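Carbohydrate binding protein, putative, CPB33A (PDB 5FJQ) is probably a copper-dependent lytic polysaccharide monooxygenase that binds and cleaves chitin chains, represented here by its copper-binding AA10 domain. Local coordinates at residues A[105-110]-A[155-160]; A[127-132]-A[142-147]. All blocks are in the same frame, centred on the assembly; numbering follows the deposited sequence.

Interaction 1: A[105-110]-A[155-160]; sequences FRYYIT and IYSIWQ
The F105 ring and the five-membered ring of W159 stack face to face. Their centroids are 3.8 Å apart and their planes meet at 23°. The two side chains lie side by side and point the same way. F105 carries CG anti to its carbonyl carbon, while W159 carries CG anti to its backbone N. One face of the Y107 ring is met by S157. S157 CB makes a CH-pi contact with it, 3.8 Å from the ring centroid, and S157 OG lies over the same face, nearer the rim. I155 CG2 touches the edge of that ring, in its plane, 3.9 Å from Y107 CD2. At Y108 the Y156 carbonyl oxygen sits at the ring edge, in plane, and I158 CD1 comes within 4.1 Å of Y108 CE1.

These side chains decorate two antiparallel strands of the domain's immunoglobulin-like beta-sandwich. R106 and I158 form a hydrogen-bonded pair. R106 N gives to I158 O at 2.8 Å and 169°, and I158 N returns a bond to R106 O at 2.7 Å. Both lie in the carbonyl planes. Y108 and Y156 form the next such pair, but there both donors stand above the acceptor's carbonyl plane. F105, Y107, I109, I155, S157 and W159 share one face of the sheet. Of these, F105, Y107 and I155 touch strand 139-146 of the facing sheet, at S140, V144 and L146.

The buried polar tips find partners beyond the two strands: Y107 OH at H142, S157 OG at W94 and W159 NE1 at T102. W159 lies about 5 Å from the bound copper, side chain to metal, and about 4 Å from the side chain of the copper ligand H100. The stack and the T102 bond are therefore consistent with an indole held in a set orientation beside the metal site.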
# COMPACT_ATOMS: atom_id res chain seq x y z
N PHE A 105 7.33 8.13 6.15
CA PHE A 105 6.65 6.90 5.66
C PHE A 105 5.93 6.35 6.87
O PHE A 105 6.58 6.06 7.95
CB PHE A 105 7.64 5.83 5.12
CG PHE A 105 8.35 6.24 3.83
CD1 PHE A 105 9.48 7.05 3.87
CD2 PHE A 105 7.83 5.88 2.58
CE1 PHE A 105 10.15 7.47 2.70
CE2 PHE A 105 8.49 6.29 1.41
CZ PHE A 105 9.62 7.11 1.46
N ARG A 106 4.64 6.08 6.69
CA ARG A 106 3.88 5.44 7.75
C ARG A 106 3.27 4.12 7.34
O ARG A 106 2.84 3.94 6.18
CB ARG A 106 2.71 6.35 8.24
CG ARG A 106 3.17 7.48 9.11
CD ARG A 106 1.99 8.37 9.47
NE ARG A 106 2.53 9.49 10.25
CZ ARG A 106 1.89 10.64 10.49
NH1 ARG A 106 0.71 10.86 9.95
NH2 ARG A 106 2.47 11.60 11.20
N TYR A 107 3.25 3.21 8.32
CA TYR A 107 2.53 1.97 8.14
C TYR A 107 1.39 1.79 9.11
O TYR A 107 1.53 2.04 10.35
CB TYR A 107 3.47 0.78 8.27
CG TYR A 107 4.59 0.84 7.26
CD1 TYR A 107 5.55 1.86 7.31
CD2 TYR A 107 4.66 -0.08 6.23
CE1 TYR A 107 6.60 1.91 6.40
CE2 TYR A 107 5.72 -0.06 5.31
CZ TYR A 107 6.63 0.97 5.37
OH TYR A 107 7.60 1.01 4.46
N TYR A 108 0.34 1.16 8.56
CA TYR A 108 -0.89 0.81 9.33
C TYR A 108 -1.17 -0.64 9.08
O TYR A 108 -0.60 -1.25 8.12
CB TYR A 108 -2.10 1.64 8.88
CG TYR A 108 -1.87 3.11 9.03
CD1 TYR A 108 -1.01 3.82 8.16
CD2 TYR A 108 -2.55 3.82 10.05
CE1 TYR A 108 -0.80 5.18 8.34
CE2 TYR A 108 -2.35 5.15 10.20
CZ TYR A 108 -1.51 5.82 9.37
OH TYR A 108 -1.37 7.12 9.63
N ILE A 109 -2.04 -1.20 9.92
CA ILE A 109 -2.48 -2.60 9.80
C ILE A 109 -3.93 -2.74 10.25
O ILE A 109 -4.40 -1.93 11.07
CB ILE A 109 -1.56 -3.61 10.56
CG1 ILE A 109 -1.92 -5.04 10.12
CG2 ILE A 109 -1.68 -3.43 12.09
CD1 ILE A 109 -0.88 -6.12 10.47
N THR A 110 -4.63 -3.69 9.60
CA THR A 110 -5.88 -4.25 10.02
C THR A 110 -5.84 -4.90 11.44
O THR A 110 -4.79 -5.35 11.94
CB THR A 110 -6.33 -5.27 8.98
OG1 THR A 110 -5.19 -6.01 8.52
CG2 THR A 110 -6.88 -4.53 7.72
N ILE A 155 -1.63 -4.45 5.19
CA ILE A 155 -0.80 -3.34 5.63
C ILE A 155 -0.95 -2.19 4.63
O ILE A 155 -0.92 -2.40 3.40
CB ILE A 155 0.66 -3.73 5.81
CG1 ILE A 155 0.78 -4.62 7.07
CG2 ILE A 155 1.52 -2.45 5.89
CD1 ILE A 155 2.02 -5.43 7.10
N TYR A 156 -1.11 -0.98 5.17
CA TYR A 156 -1.18 0.21 4.37
C TYR A 156 0.03 1.05 4.70
O TYR A 156 0.15 1.52 5.83
CB TYR A 156 -2.46 0.95 4.74
CG TYR A 156 -2.94 1.91 3.70
CD1 TYR A 156 -3.01 1.55 2.36
CD2 TYR A 156 -3.35 3.24 4.06
CE1 TYR A 156 -3.47 2.47 1.40
CE2 TYR A 156 -3.83 4.16 3.11
CZ TYR A 156 -3.90 3.77 1.79
OH TYR A 156 -4.37 4.72 0.88
N SER A 157 1.00 1.15 3.77
CA SER A 157 2.02 2.18 3.87
C SER A 157 1.71 3.46 3.10
O SER A 157 1.18 3.44 1.95
CB SER A 157 3.38 1.61 3.38
OG SER A 157 4.44 2.53 3.61
N ILE A 158 2.08 4.61 3.69
CA ILE A 158 1.78 5.88 3.09
C ILE A 158 3.03 6.70 3.13
O ILE A 158 3.73 6.81 4.19
CB ILE A 158 0.77 6.71 3.93
CG1 ILE A 158 -0.58 6.01 4.05
CG2 ILE A 158 0.63 8.12 3.35
CD1 ILE A 158 -1.67 6.90 4.68
N TRP A 159 3.36 7.26 1.98
CA TRP A 159 4.53 8.11 1.83
C TRP A 159 4.09 9.54 1.67
O TRP A 159 3.45 9.88 0.63
CB TRP A 159 5.36 7.65 0.60
CG TRP A 159 6.55 8.50 0.35
CD1 TRP A 159 7.11 9.42 1.20
CD2 TRP A 159 7.38 8.49 -0.84
NE1 TRP A 159 8.23 10.01 0.59
CE2 TRP A 159 8.39 9.49 -0.66
CE3 TRP A 159 7.29 7.83 -2.07
CZ2 TRP A 159 9.36 9.76 -1.63
CZ3 TRP A 159 8.30 8.09 -3.05
CH2 TRP A 159 9.30 9.07 -2.83
N GLN A 160 4.42 10.37 2.67
CA GLN A 160 4.08 11.79 2.65
C GLN A 160 5.39 12.57 2.25
O GLN A 160 6.38 12.57 2.99
CB GLN A 160 3.43 12.29 4.00
CG GLN A 160 3.16 13.81 4.08
CD GLN A 160 2.06 14.28 3.17
OE1 GLN A 160 0.85 14.00 3.40
NE2 GLN A 160 2.45 15.06 2.17

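Interaction 2: A[127-132]-A[142-147]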
# COMPACT_ATOMS: atom_id res chain seq x y z
N LEU A 127 -2.16 2.65 13.37
CA LEU A 127 -0.73 2.98 13.15
C LEU A 127 0.31 2.00 13.75
O LEU A 127 0.36 1.76 14.97
CB LEU A 127 -0.38 4.36 13.69
CG LEU A 127 0.97 4.95 13.30
CD1 LEU A 127 1.05 5.31 11.79
CD2 LEU A 127 1.24 6.18 14.15
N ILE A 128 1.21 1.49 12.91
CA ILE A 128 2.16 0.59 13.44
C ILE A 128 3.63 1.06 13.27
O ILE A 128 4.53 0.53 13.93
CB ILE A 128 1.88 -0.90 13.09
CG1 ILE A 128 1.90 -1.18 11.56
CG2 ILE A 128 0.63 -1.39 13.87
CD1 ILE A 128 2.26 -2.63 11.22
N HIS A 129 3.81 2.08 12.43
CA HIS A 129 5.14 2.62 12.20
C HIS A 129 5.11 4.03 11.62
O HIS A 129 4.29 4.35 10.70
CB HIS A 129 5.97 1.67 11.28
CG HIS A 129 7.41 2.08 11.13
ND1 HIS A 129 8.37 1.73 12.07
CD2 HIS A 129 8.05 2.83 10.20
CE1 HIS A 129 9.54 2.22 11.70
NE2 HIS A 129 9.37 2.89 10.57
N ASP A 130 6.08 4.83 12.05
CA ASP A 130 6.30 6.17 11.50
C ASP A 130 7.79 6.37 11.38
O ASP A 130 8.60 6.24 12.37
CB ASP A 130 5.59 7.23 12.37
CG ASP A 130 5.67 8.63 11.81
OD1 ASP A 130 6.59 9.00 11.10
OD2 ASP A 130 4.76 9.40 12.09
N SER A 131 8.22 6.62 10.15
CA SER A 131 9.61 6.62 9.91
C SER A 131 10.21 7.99 10.17
O SER A 131 11.37 8.14 10.14
CB SER A 131 9.92 6.19 8.50
OG SER A 131 9.75 7.27 7.62
N GLY A 132 9.42 9.02 10.42
CA GLY A 132 10.05 10.32 10.53
C GLY A 132 10.52 10.82 9.16
O GLY A 132 10.53 10.03 8.17
N HIS A 142 12.18 0.55 6.10
CA HIS A 142 11.57 0.74 7.39
C HIS A 142 11.43 -0.63 8.05
O HIS A 142 10.82 -1.52 7.52
CB HIS A 142 10.24 1.45 7.16
CG HIS A 142 10.38 2.64 6.28
ND1 HIS A 142 9.81 2.72 5.02
CD2 HIS A 142 11.07 3.79 6.45
CE1 HIS A 142 10.14 3.86 4.46
NE2 HIS A 142 10.88 4.55 5.31
N ASN A 143 12.09 -0.81 9.20
CA ASN A 143 11.90 -2.02 9.93
C ASN A 143 10.69 -1.97 10.85
O ASN A 143 10.86 -1.57 12.01
CB ASN A 143 13.08 -2.19 10.84
CG ASN A 143 13.95 -3.33 10.43
OD1 ASN A 143 14.43 -3.39 9.27
ND2 ASN A 143 14.18 -4.27 11.37
N VAL A 144 9.55 -2.46 10.39
CA VAL A 144 8.23 -2.16 11.00
C VAL A 144 8.06 -3.23 12.01
O VAL A 144 8.43 -4.40 11.72
CB VAL A 144 7.11 -2.28 9.93
CG1 VAL A 144 5.70 -2.08 10.52
CG2 VAL A 144 7.39 -1.28 8.83
N ILE A 145 7.62 -2.90 13.23
CA ILE A 145 7.39 -3.98 14.17
C ILE A 145 5.93 -4.46 14.00
O ILE A 145 4.96 -3.72 14.30
CB ILE A 145 7.78 -3.63 15.65
CG1 ILE A 145 9.21 -3.07 15.80
CG2 ILE A 145 7.43 -4.75 16.63
CD1 ILE A 145 10.34 -3.77 15.04
N LEU A 146 5.76 -5.69 13.51
CA LEU A 146 4.40 -6.25 13.31
C LEU A 146 3.85 -6.68 14.64
O LEU A 146 4.55 -7.39 15.42
CB LEU A 146 4.43 -7.42 12.34
CG LEU A 146 5.03 -7.04 10.99
CD1 LEU A 146 5.47 -8.30 10.23
CD2 LEU A 146 4.11 -6.15 10.16
N PRO A 147 2.61 -6.22 14.96
CA PRO A 147 2.02 -6.61 16.23
C PRO A 147 1.55 -8.07 16.18
O PRO A 147 1.51 -8.68 15.10
CB PRO A 147 0.82 -5.66 16.36
CG PRO A 147 0.37 -5.43 14.93
CD PRO A 147 1.66 -5.45 14.11
O HOH W 1 7.23 -0.04 13.98
O HOH W 2 4.43 -1.30 15.93
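I128 leaves its strand toward 142-147. Its CG1 takes the crowded position between the backbone N and the carbonyl carbon, chi1 61°. From CB the side chain divides. CG2 reaches the P147 ring, 4.2 Å from both CG and CD of P147. CG1 meets V144 CG1 at 4.0 Å. At the tip, CD1 of I128 presses on V144 CG1 at 3.6 Å, and L146 CD2 and P147 CD also touch it. The I128 side chain crosses those of V144 and P147 at about a right angle.

H129 also heads toward the other segment, its CG anti to the backbone N. Its CB rests on V144 CG1, and V144 CG2 lies over one face of the imidazole. The far end of the ring, NE2, reaches H142 CB at 3.8 Å. I128 and H129 both face Y107 of the adjoining strand 102-109, which makes a classic beta bulge. The two segments belong to the facing sheets of the domain's beta-sandwich, with strand 126-130 in one and strand 139-146 in the other. No direct hydrogen bond joins them.

Water crosses the gap instead. One water donates to I128 O at 2.8 Å, accepts from I145 N, and bonds H129 ND1 in the plane of the imidazole. A second water donates to both I128 O and I145 O. The carbonyl oxygen of I128 is thus gripped by two waters.

Further along, S131 CB packs on H142 CD2 at 3.4 Å. D130 OD1 takes the N-H of G132 on its anti lone pair, forming an Asx turn where the strand ends. The other oxygen, D130 OD2, makes a salt bridge with R106.

Interaction 1 is a buried pairing of neighbouring strands within one sheet. Interaction 2 is partly buried, farther from the chain's centre, and links that sheet to the other across the sandwich. The first is held by direct backbone bonds and aromatic stacking; the second relies on aliphatic contacts and bridging water. Their centres are about 8 Å apart, and strand 102-109 connects them because it pairs with both 152-161 and 126-130. Y107 O probably bonds I128 N, and F105 O probably bonds S131 N. F105 also packs on H142. Of the two, interaction 1 comes nearer the copper site, while H142 of interaction 2 is about 12 Å from H100, side chain to side chain.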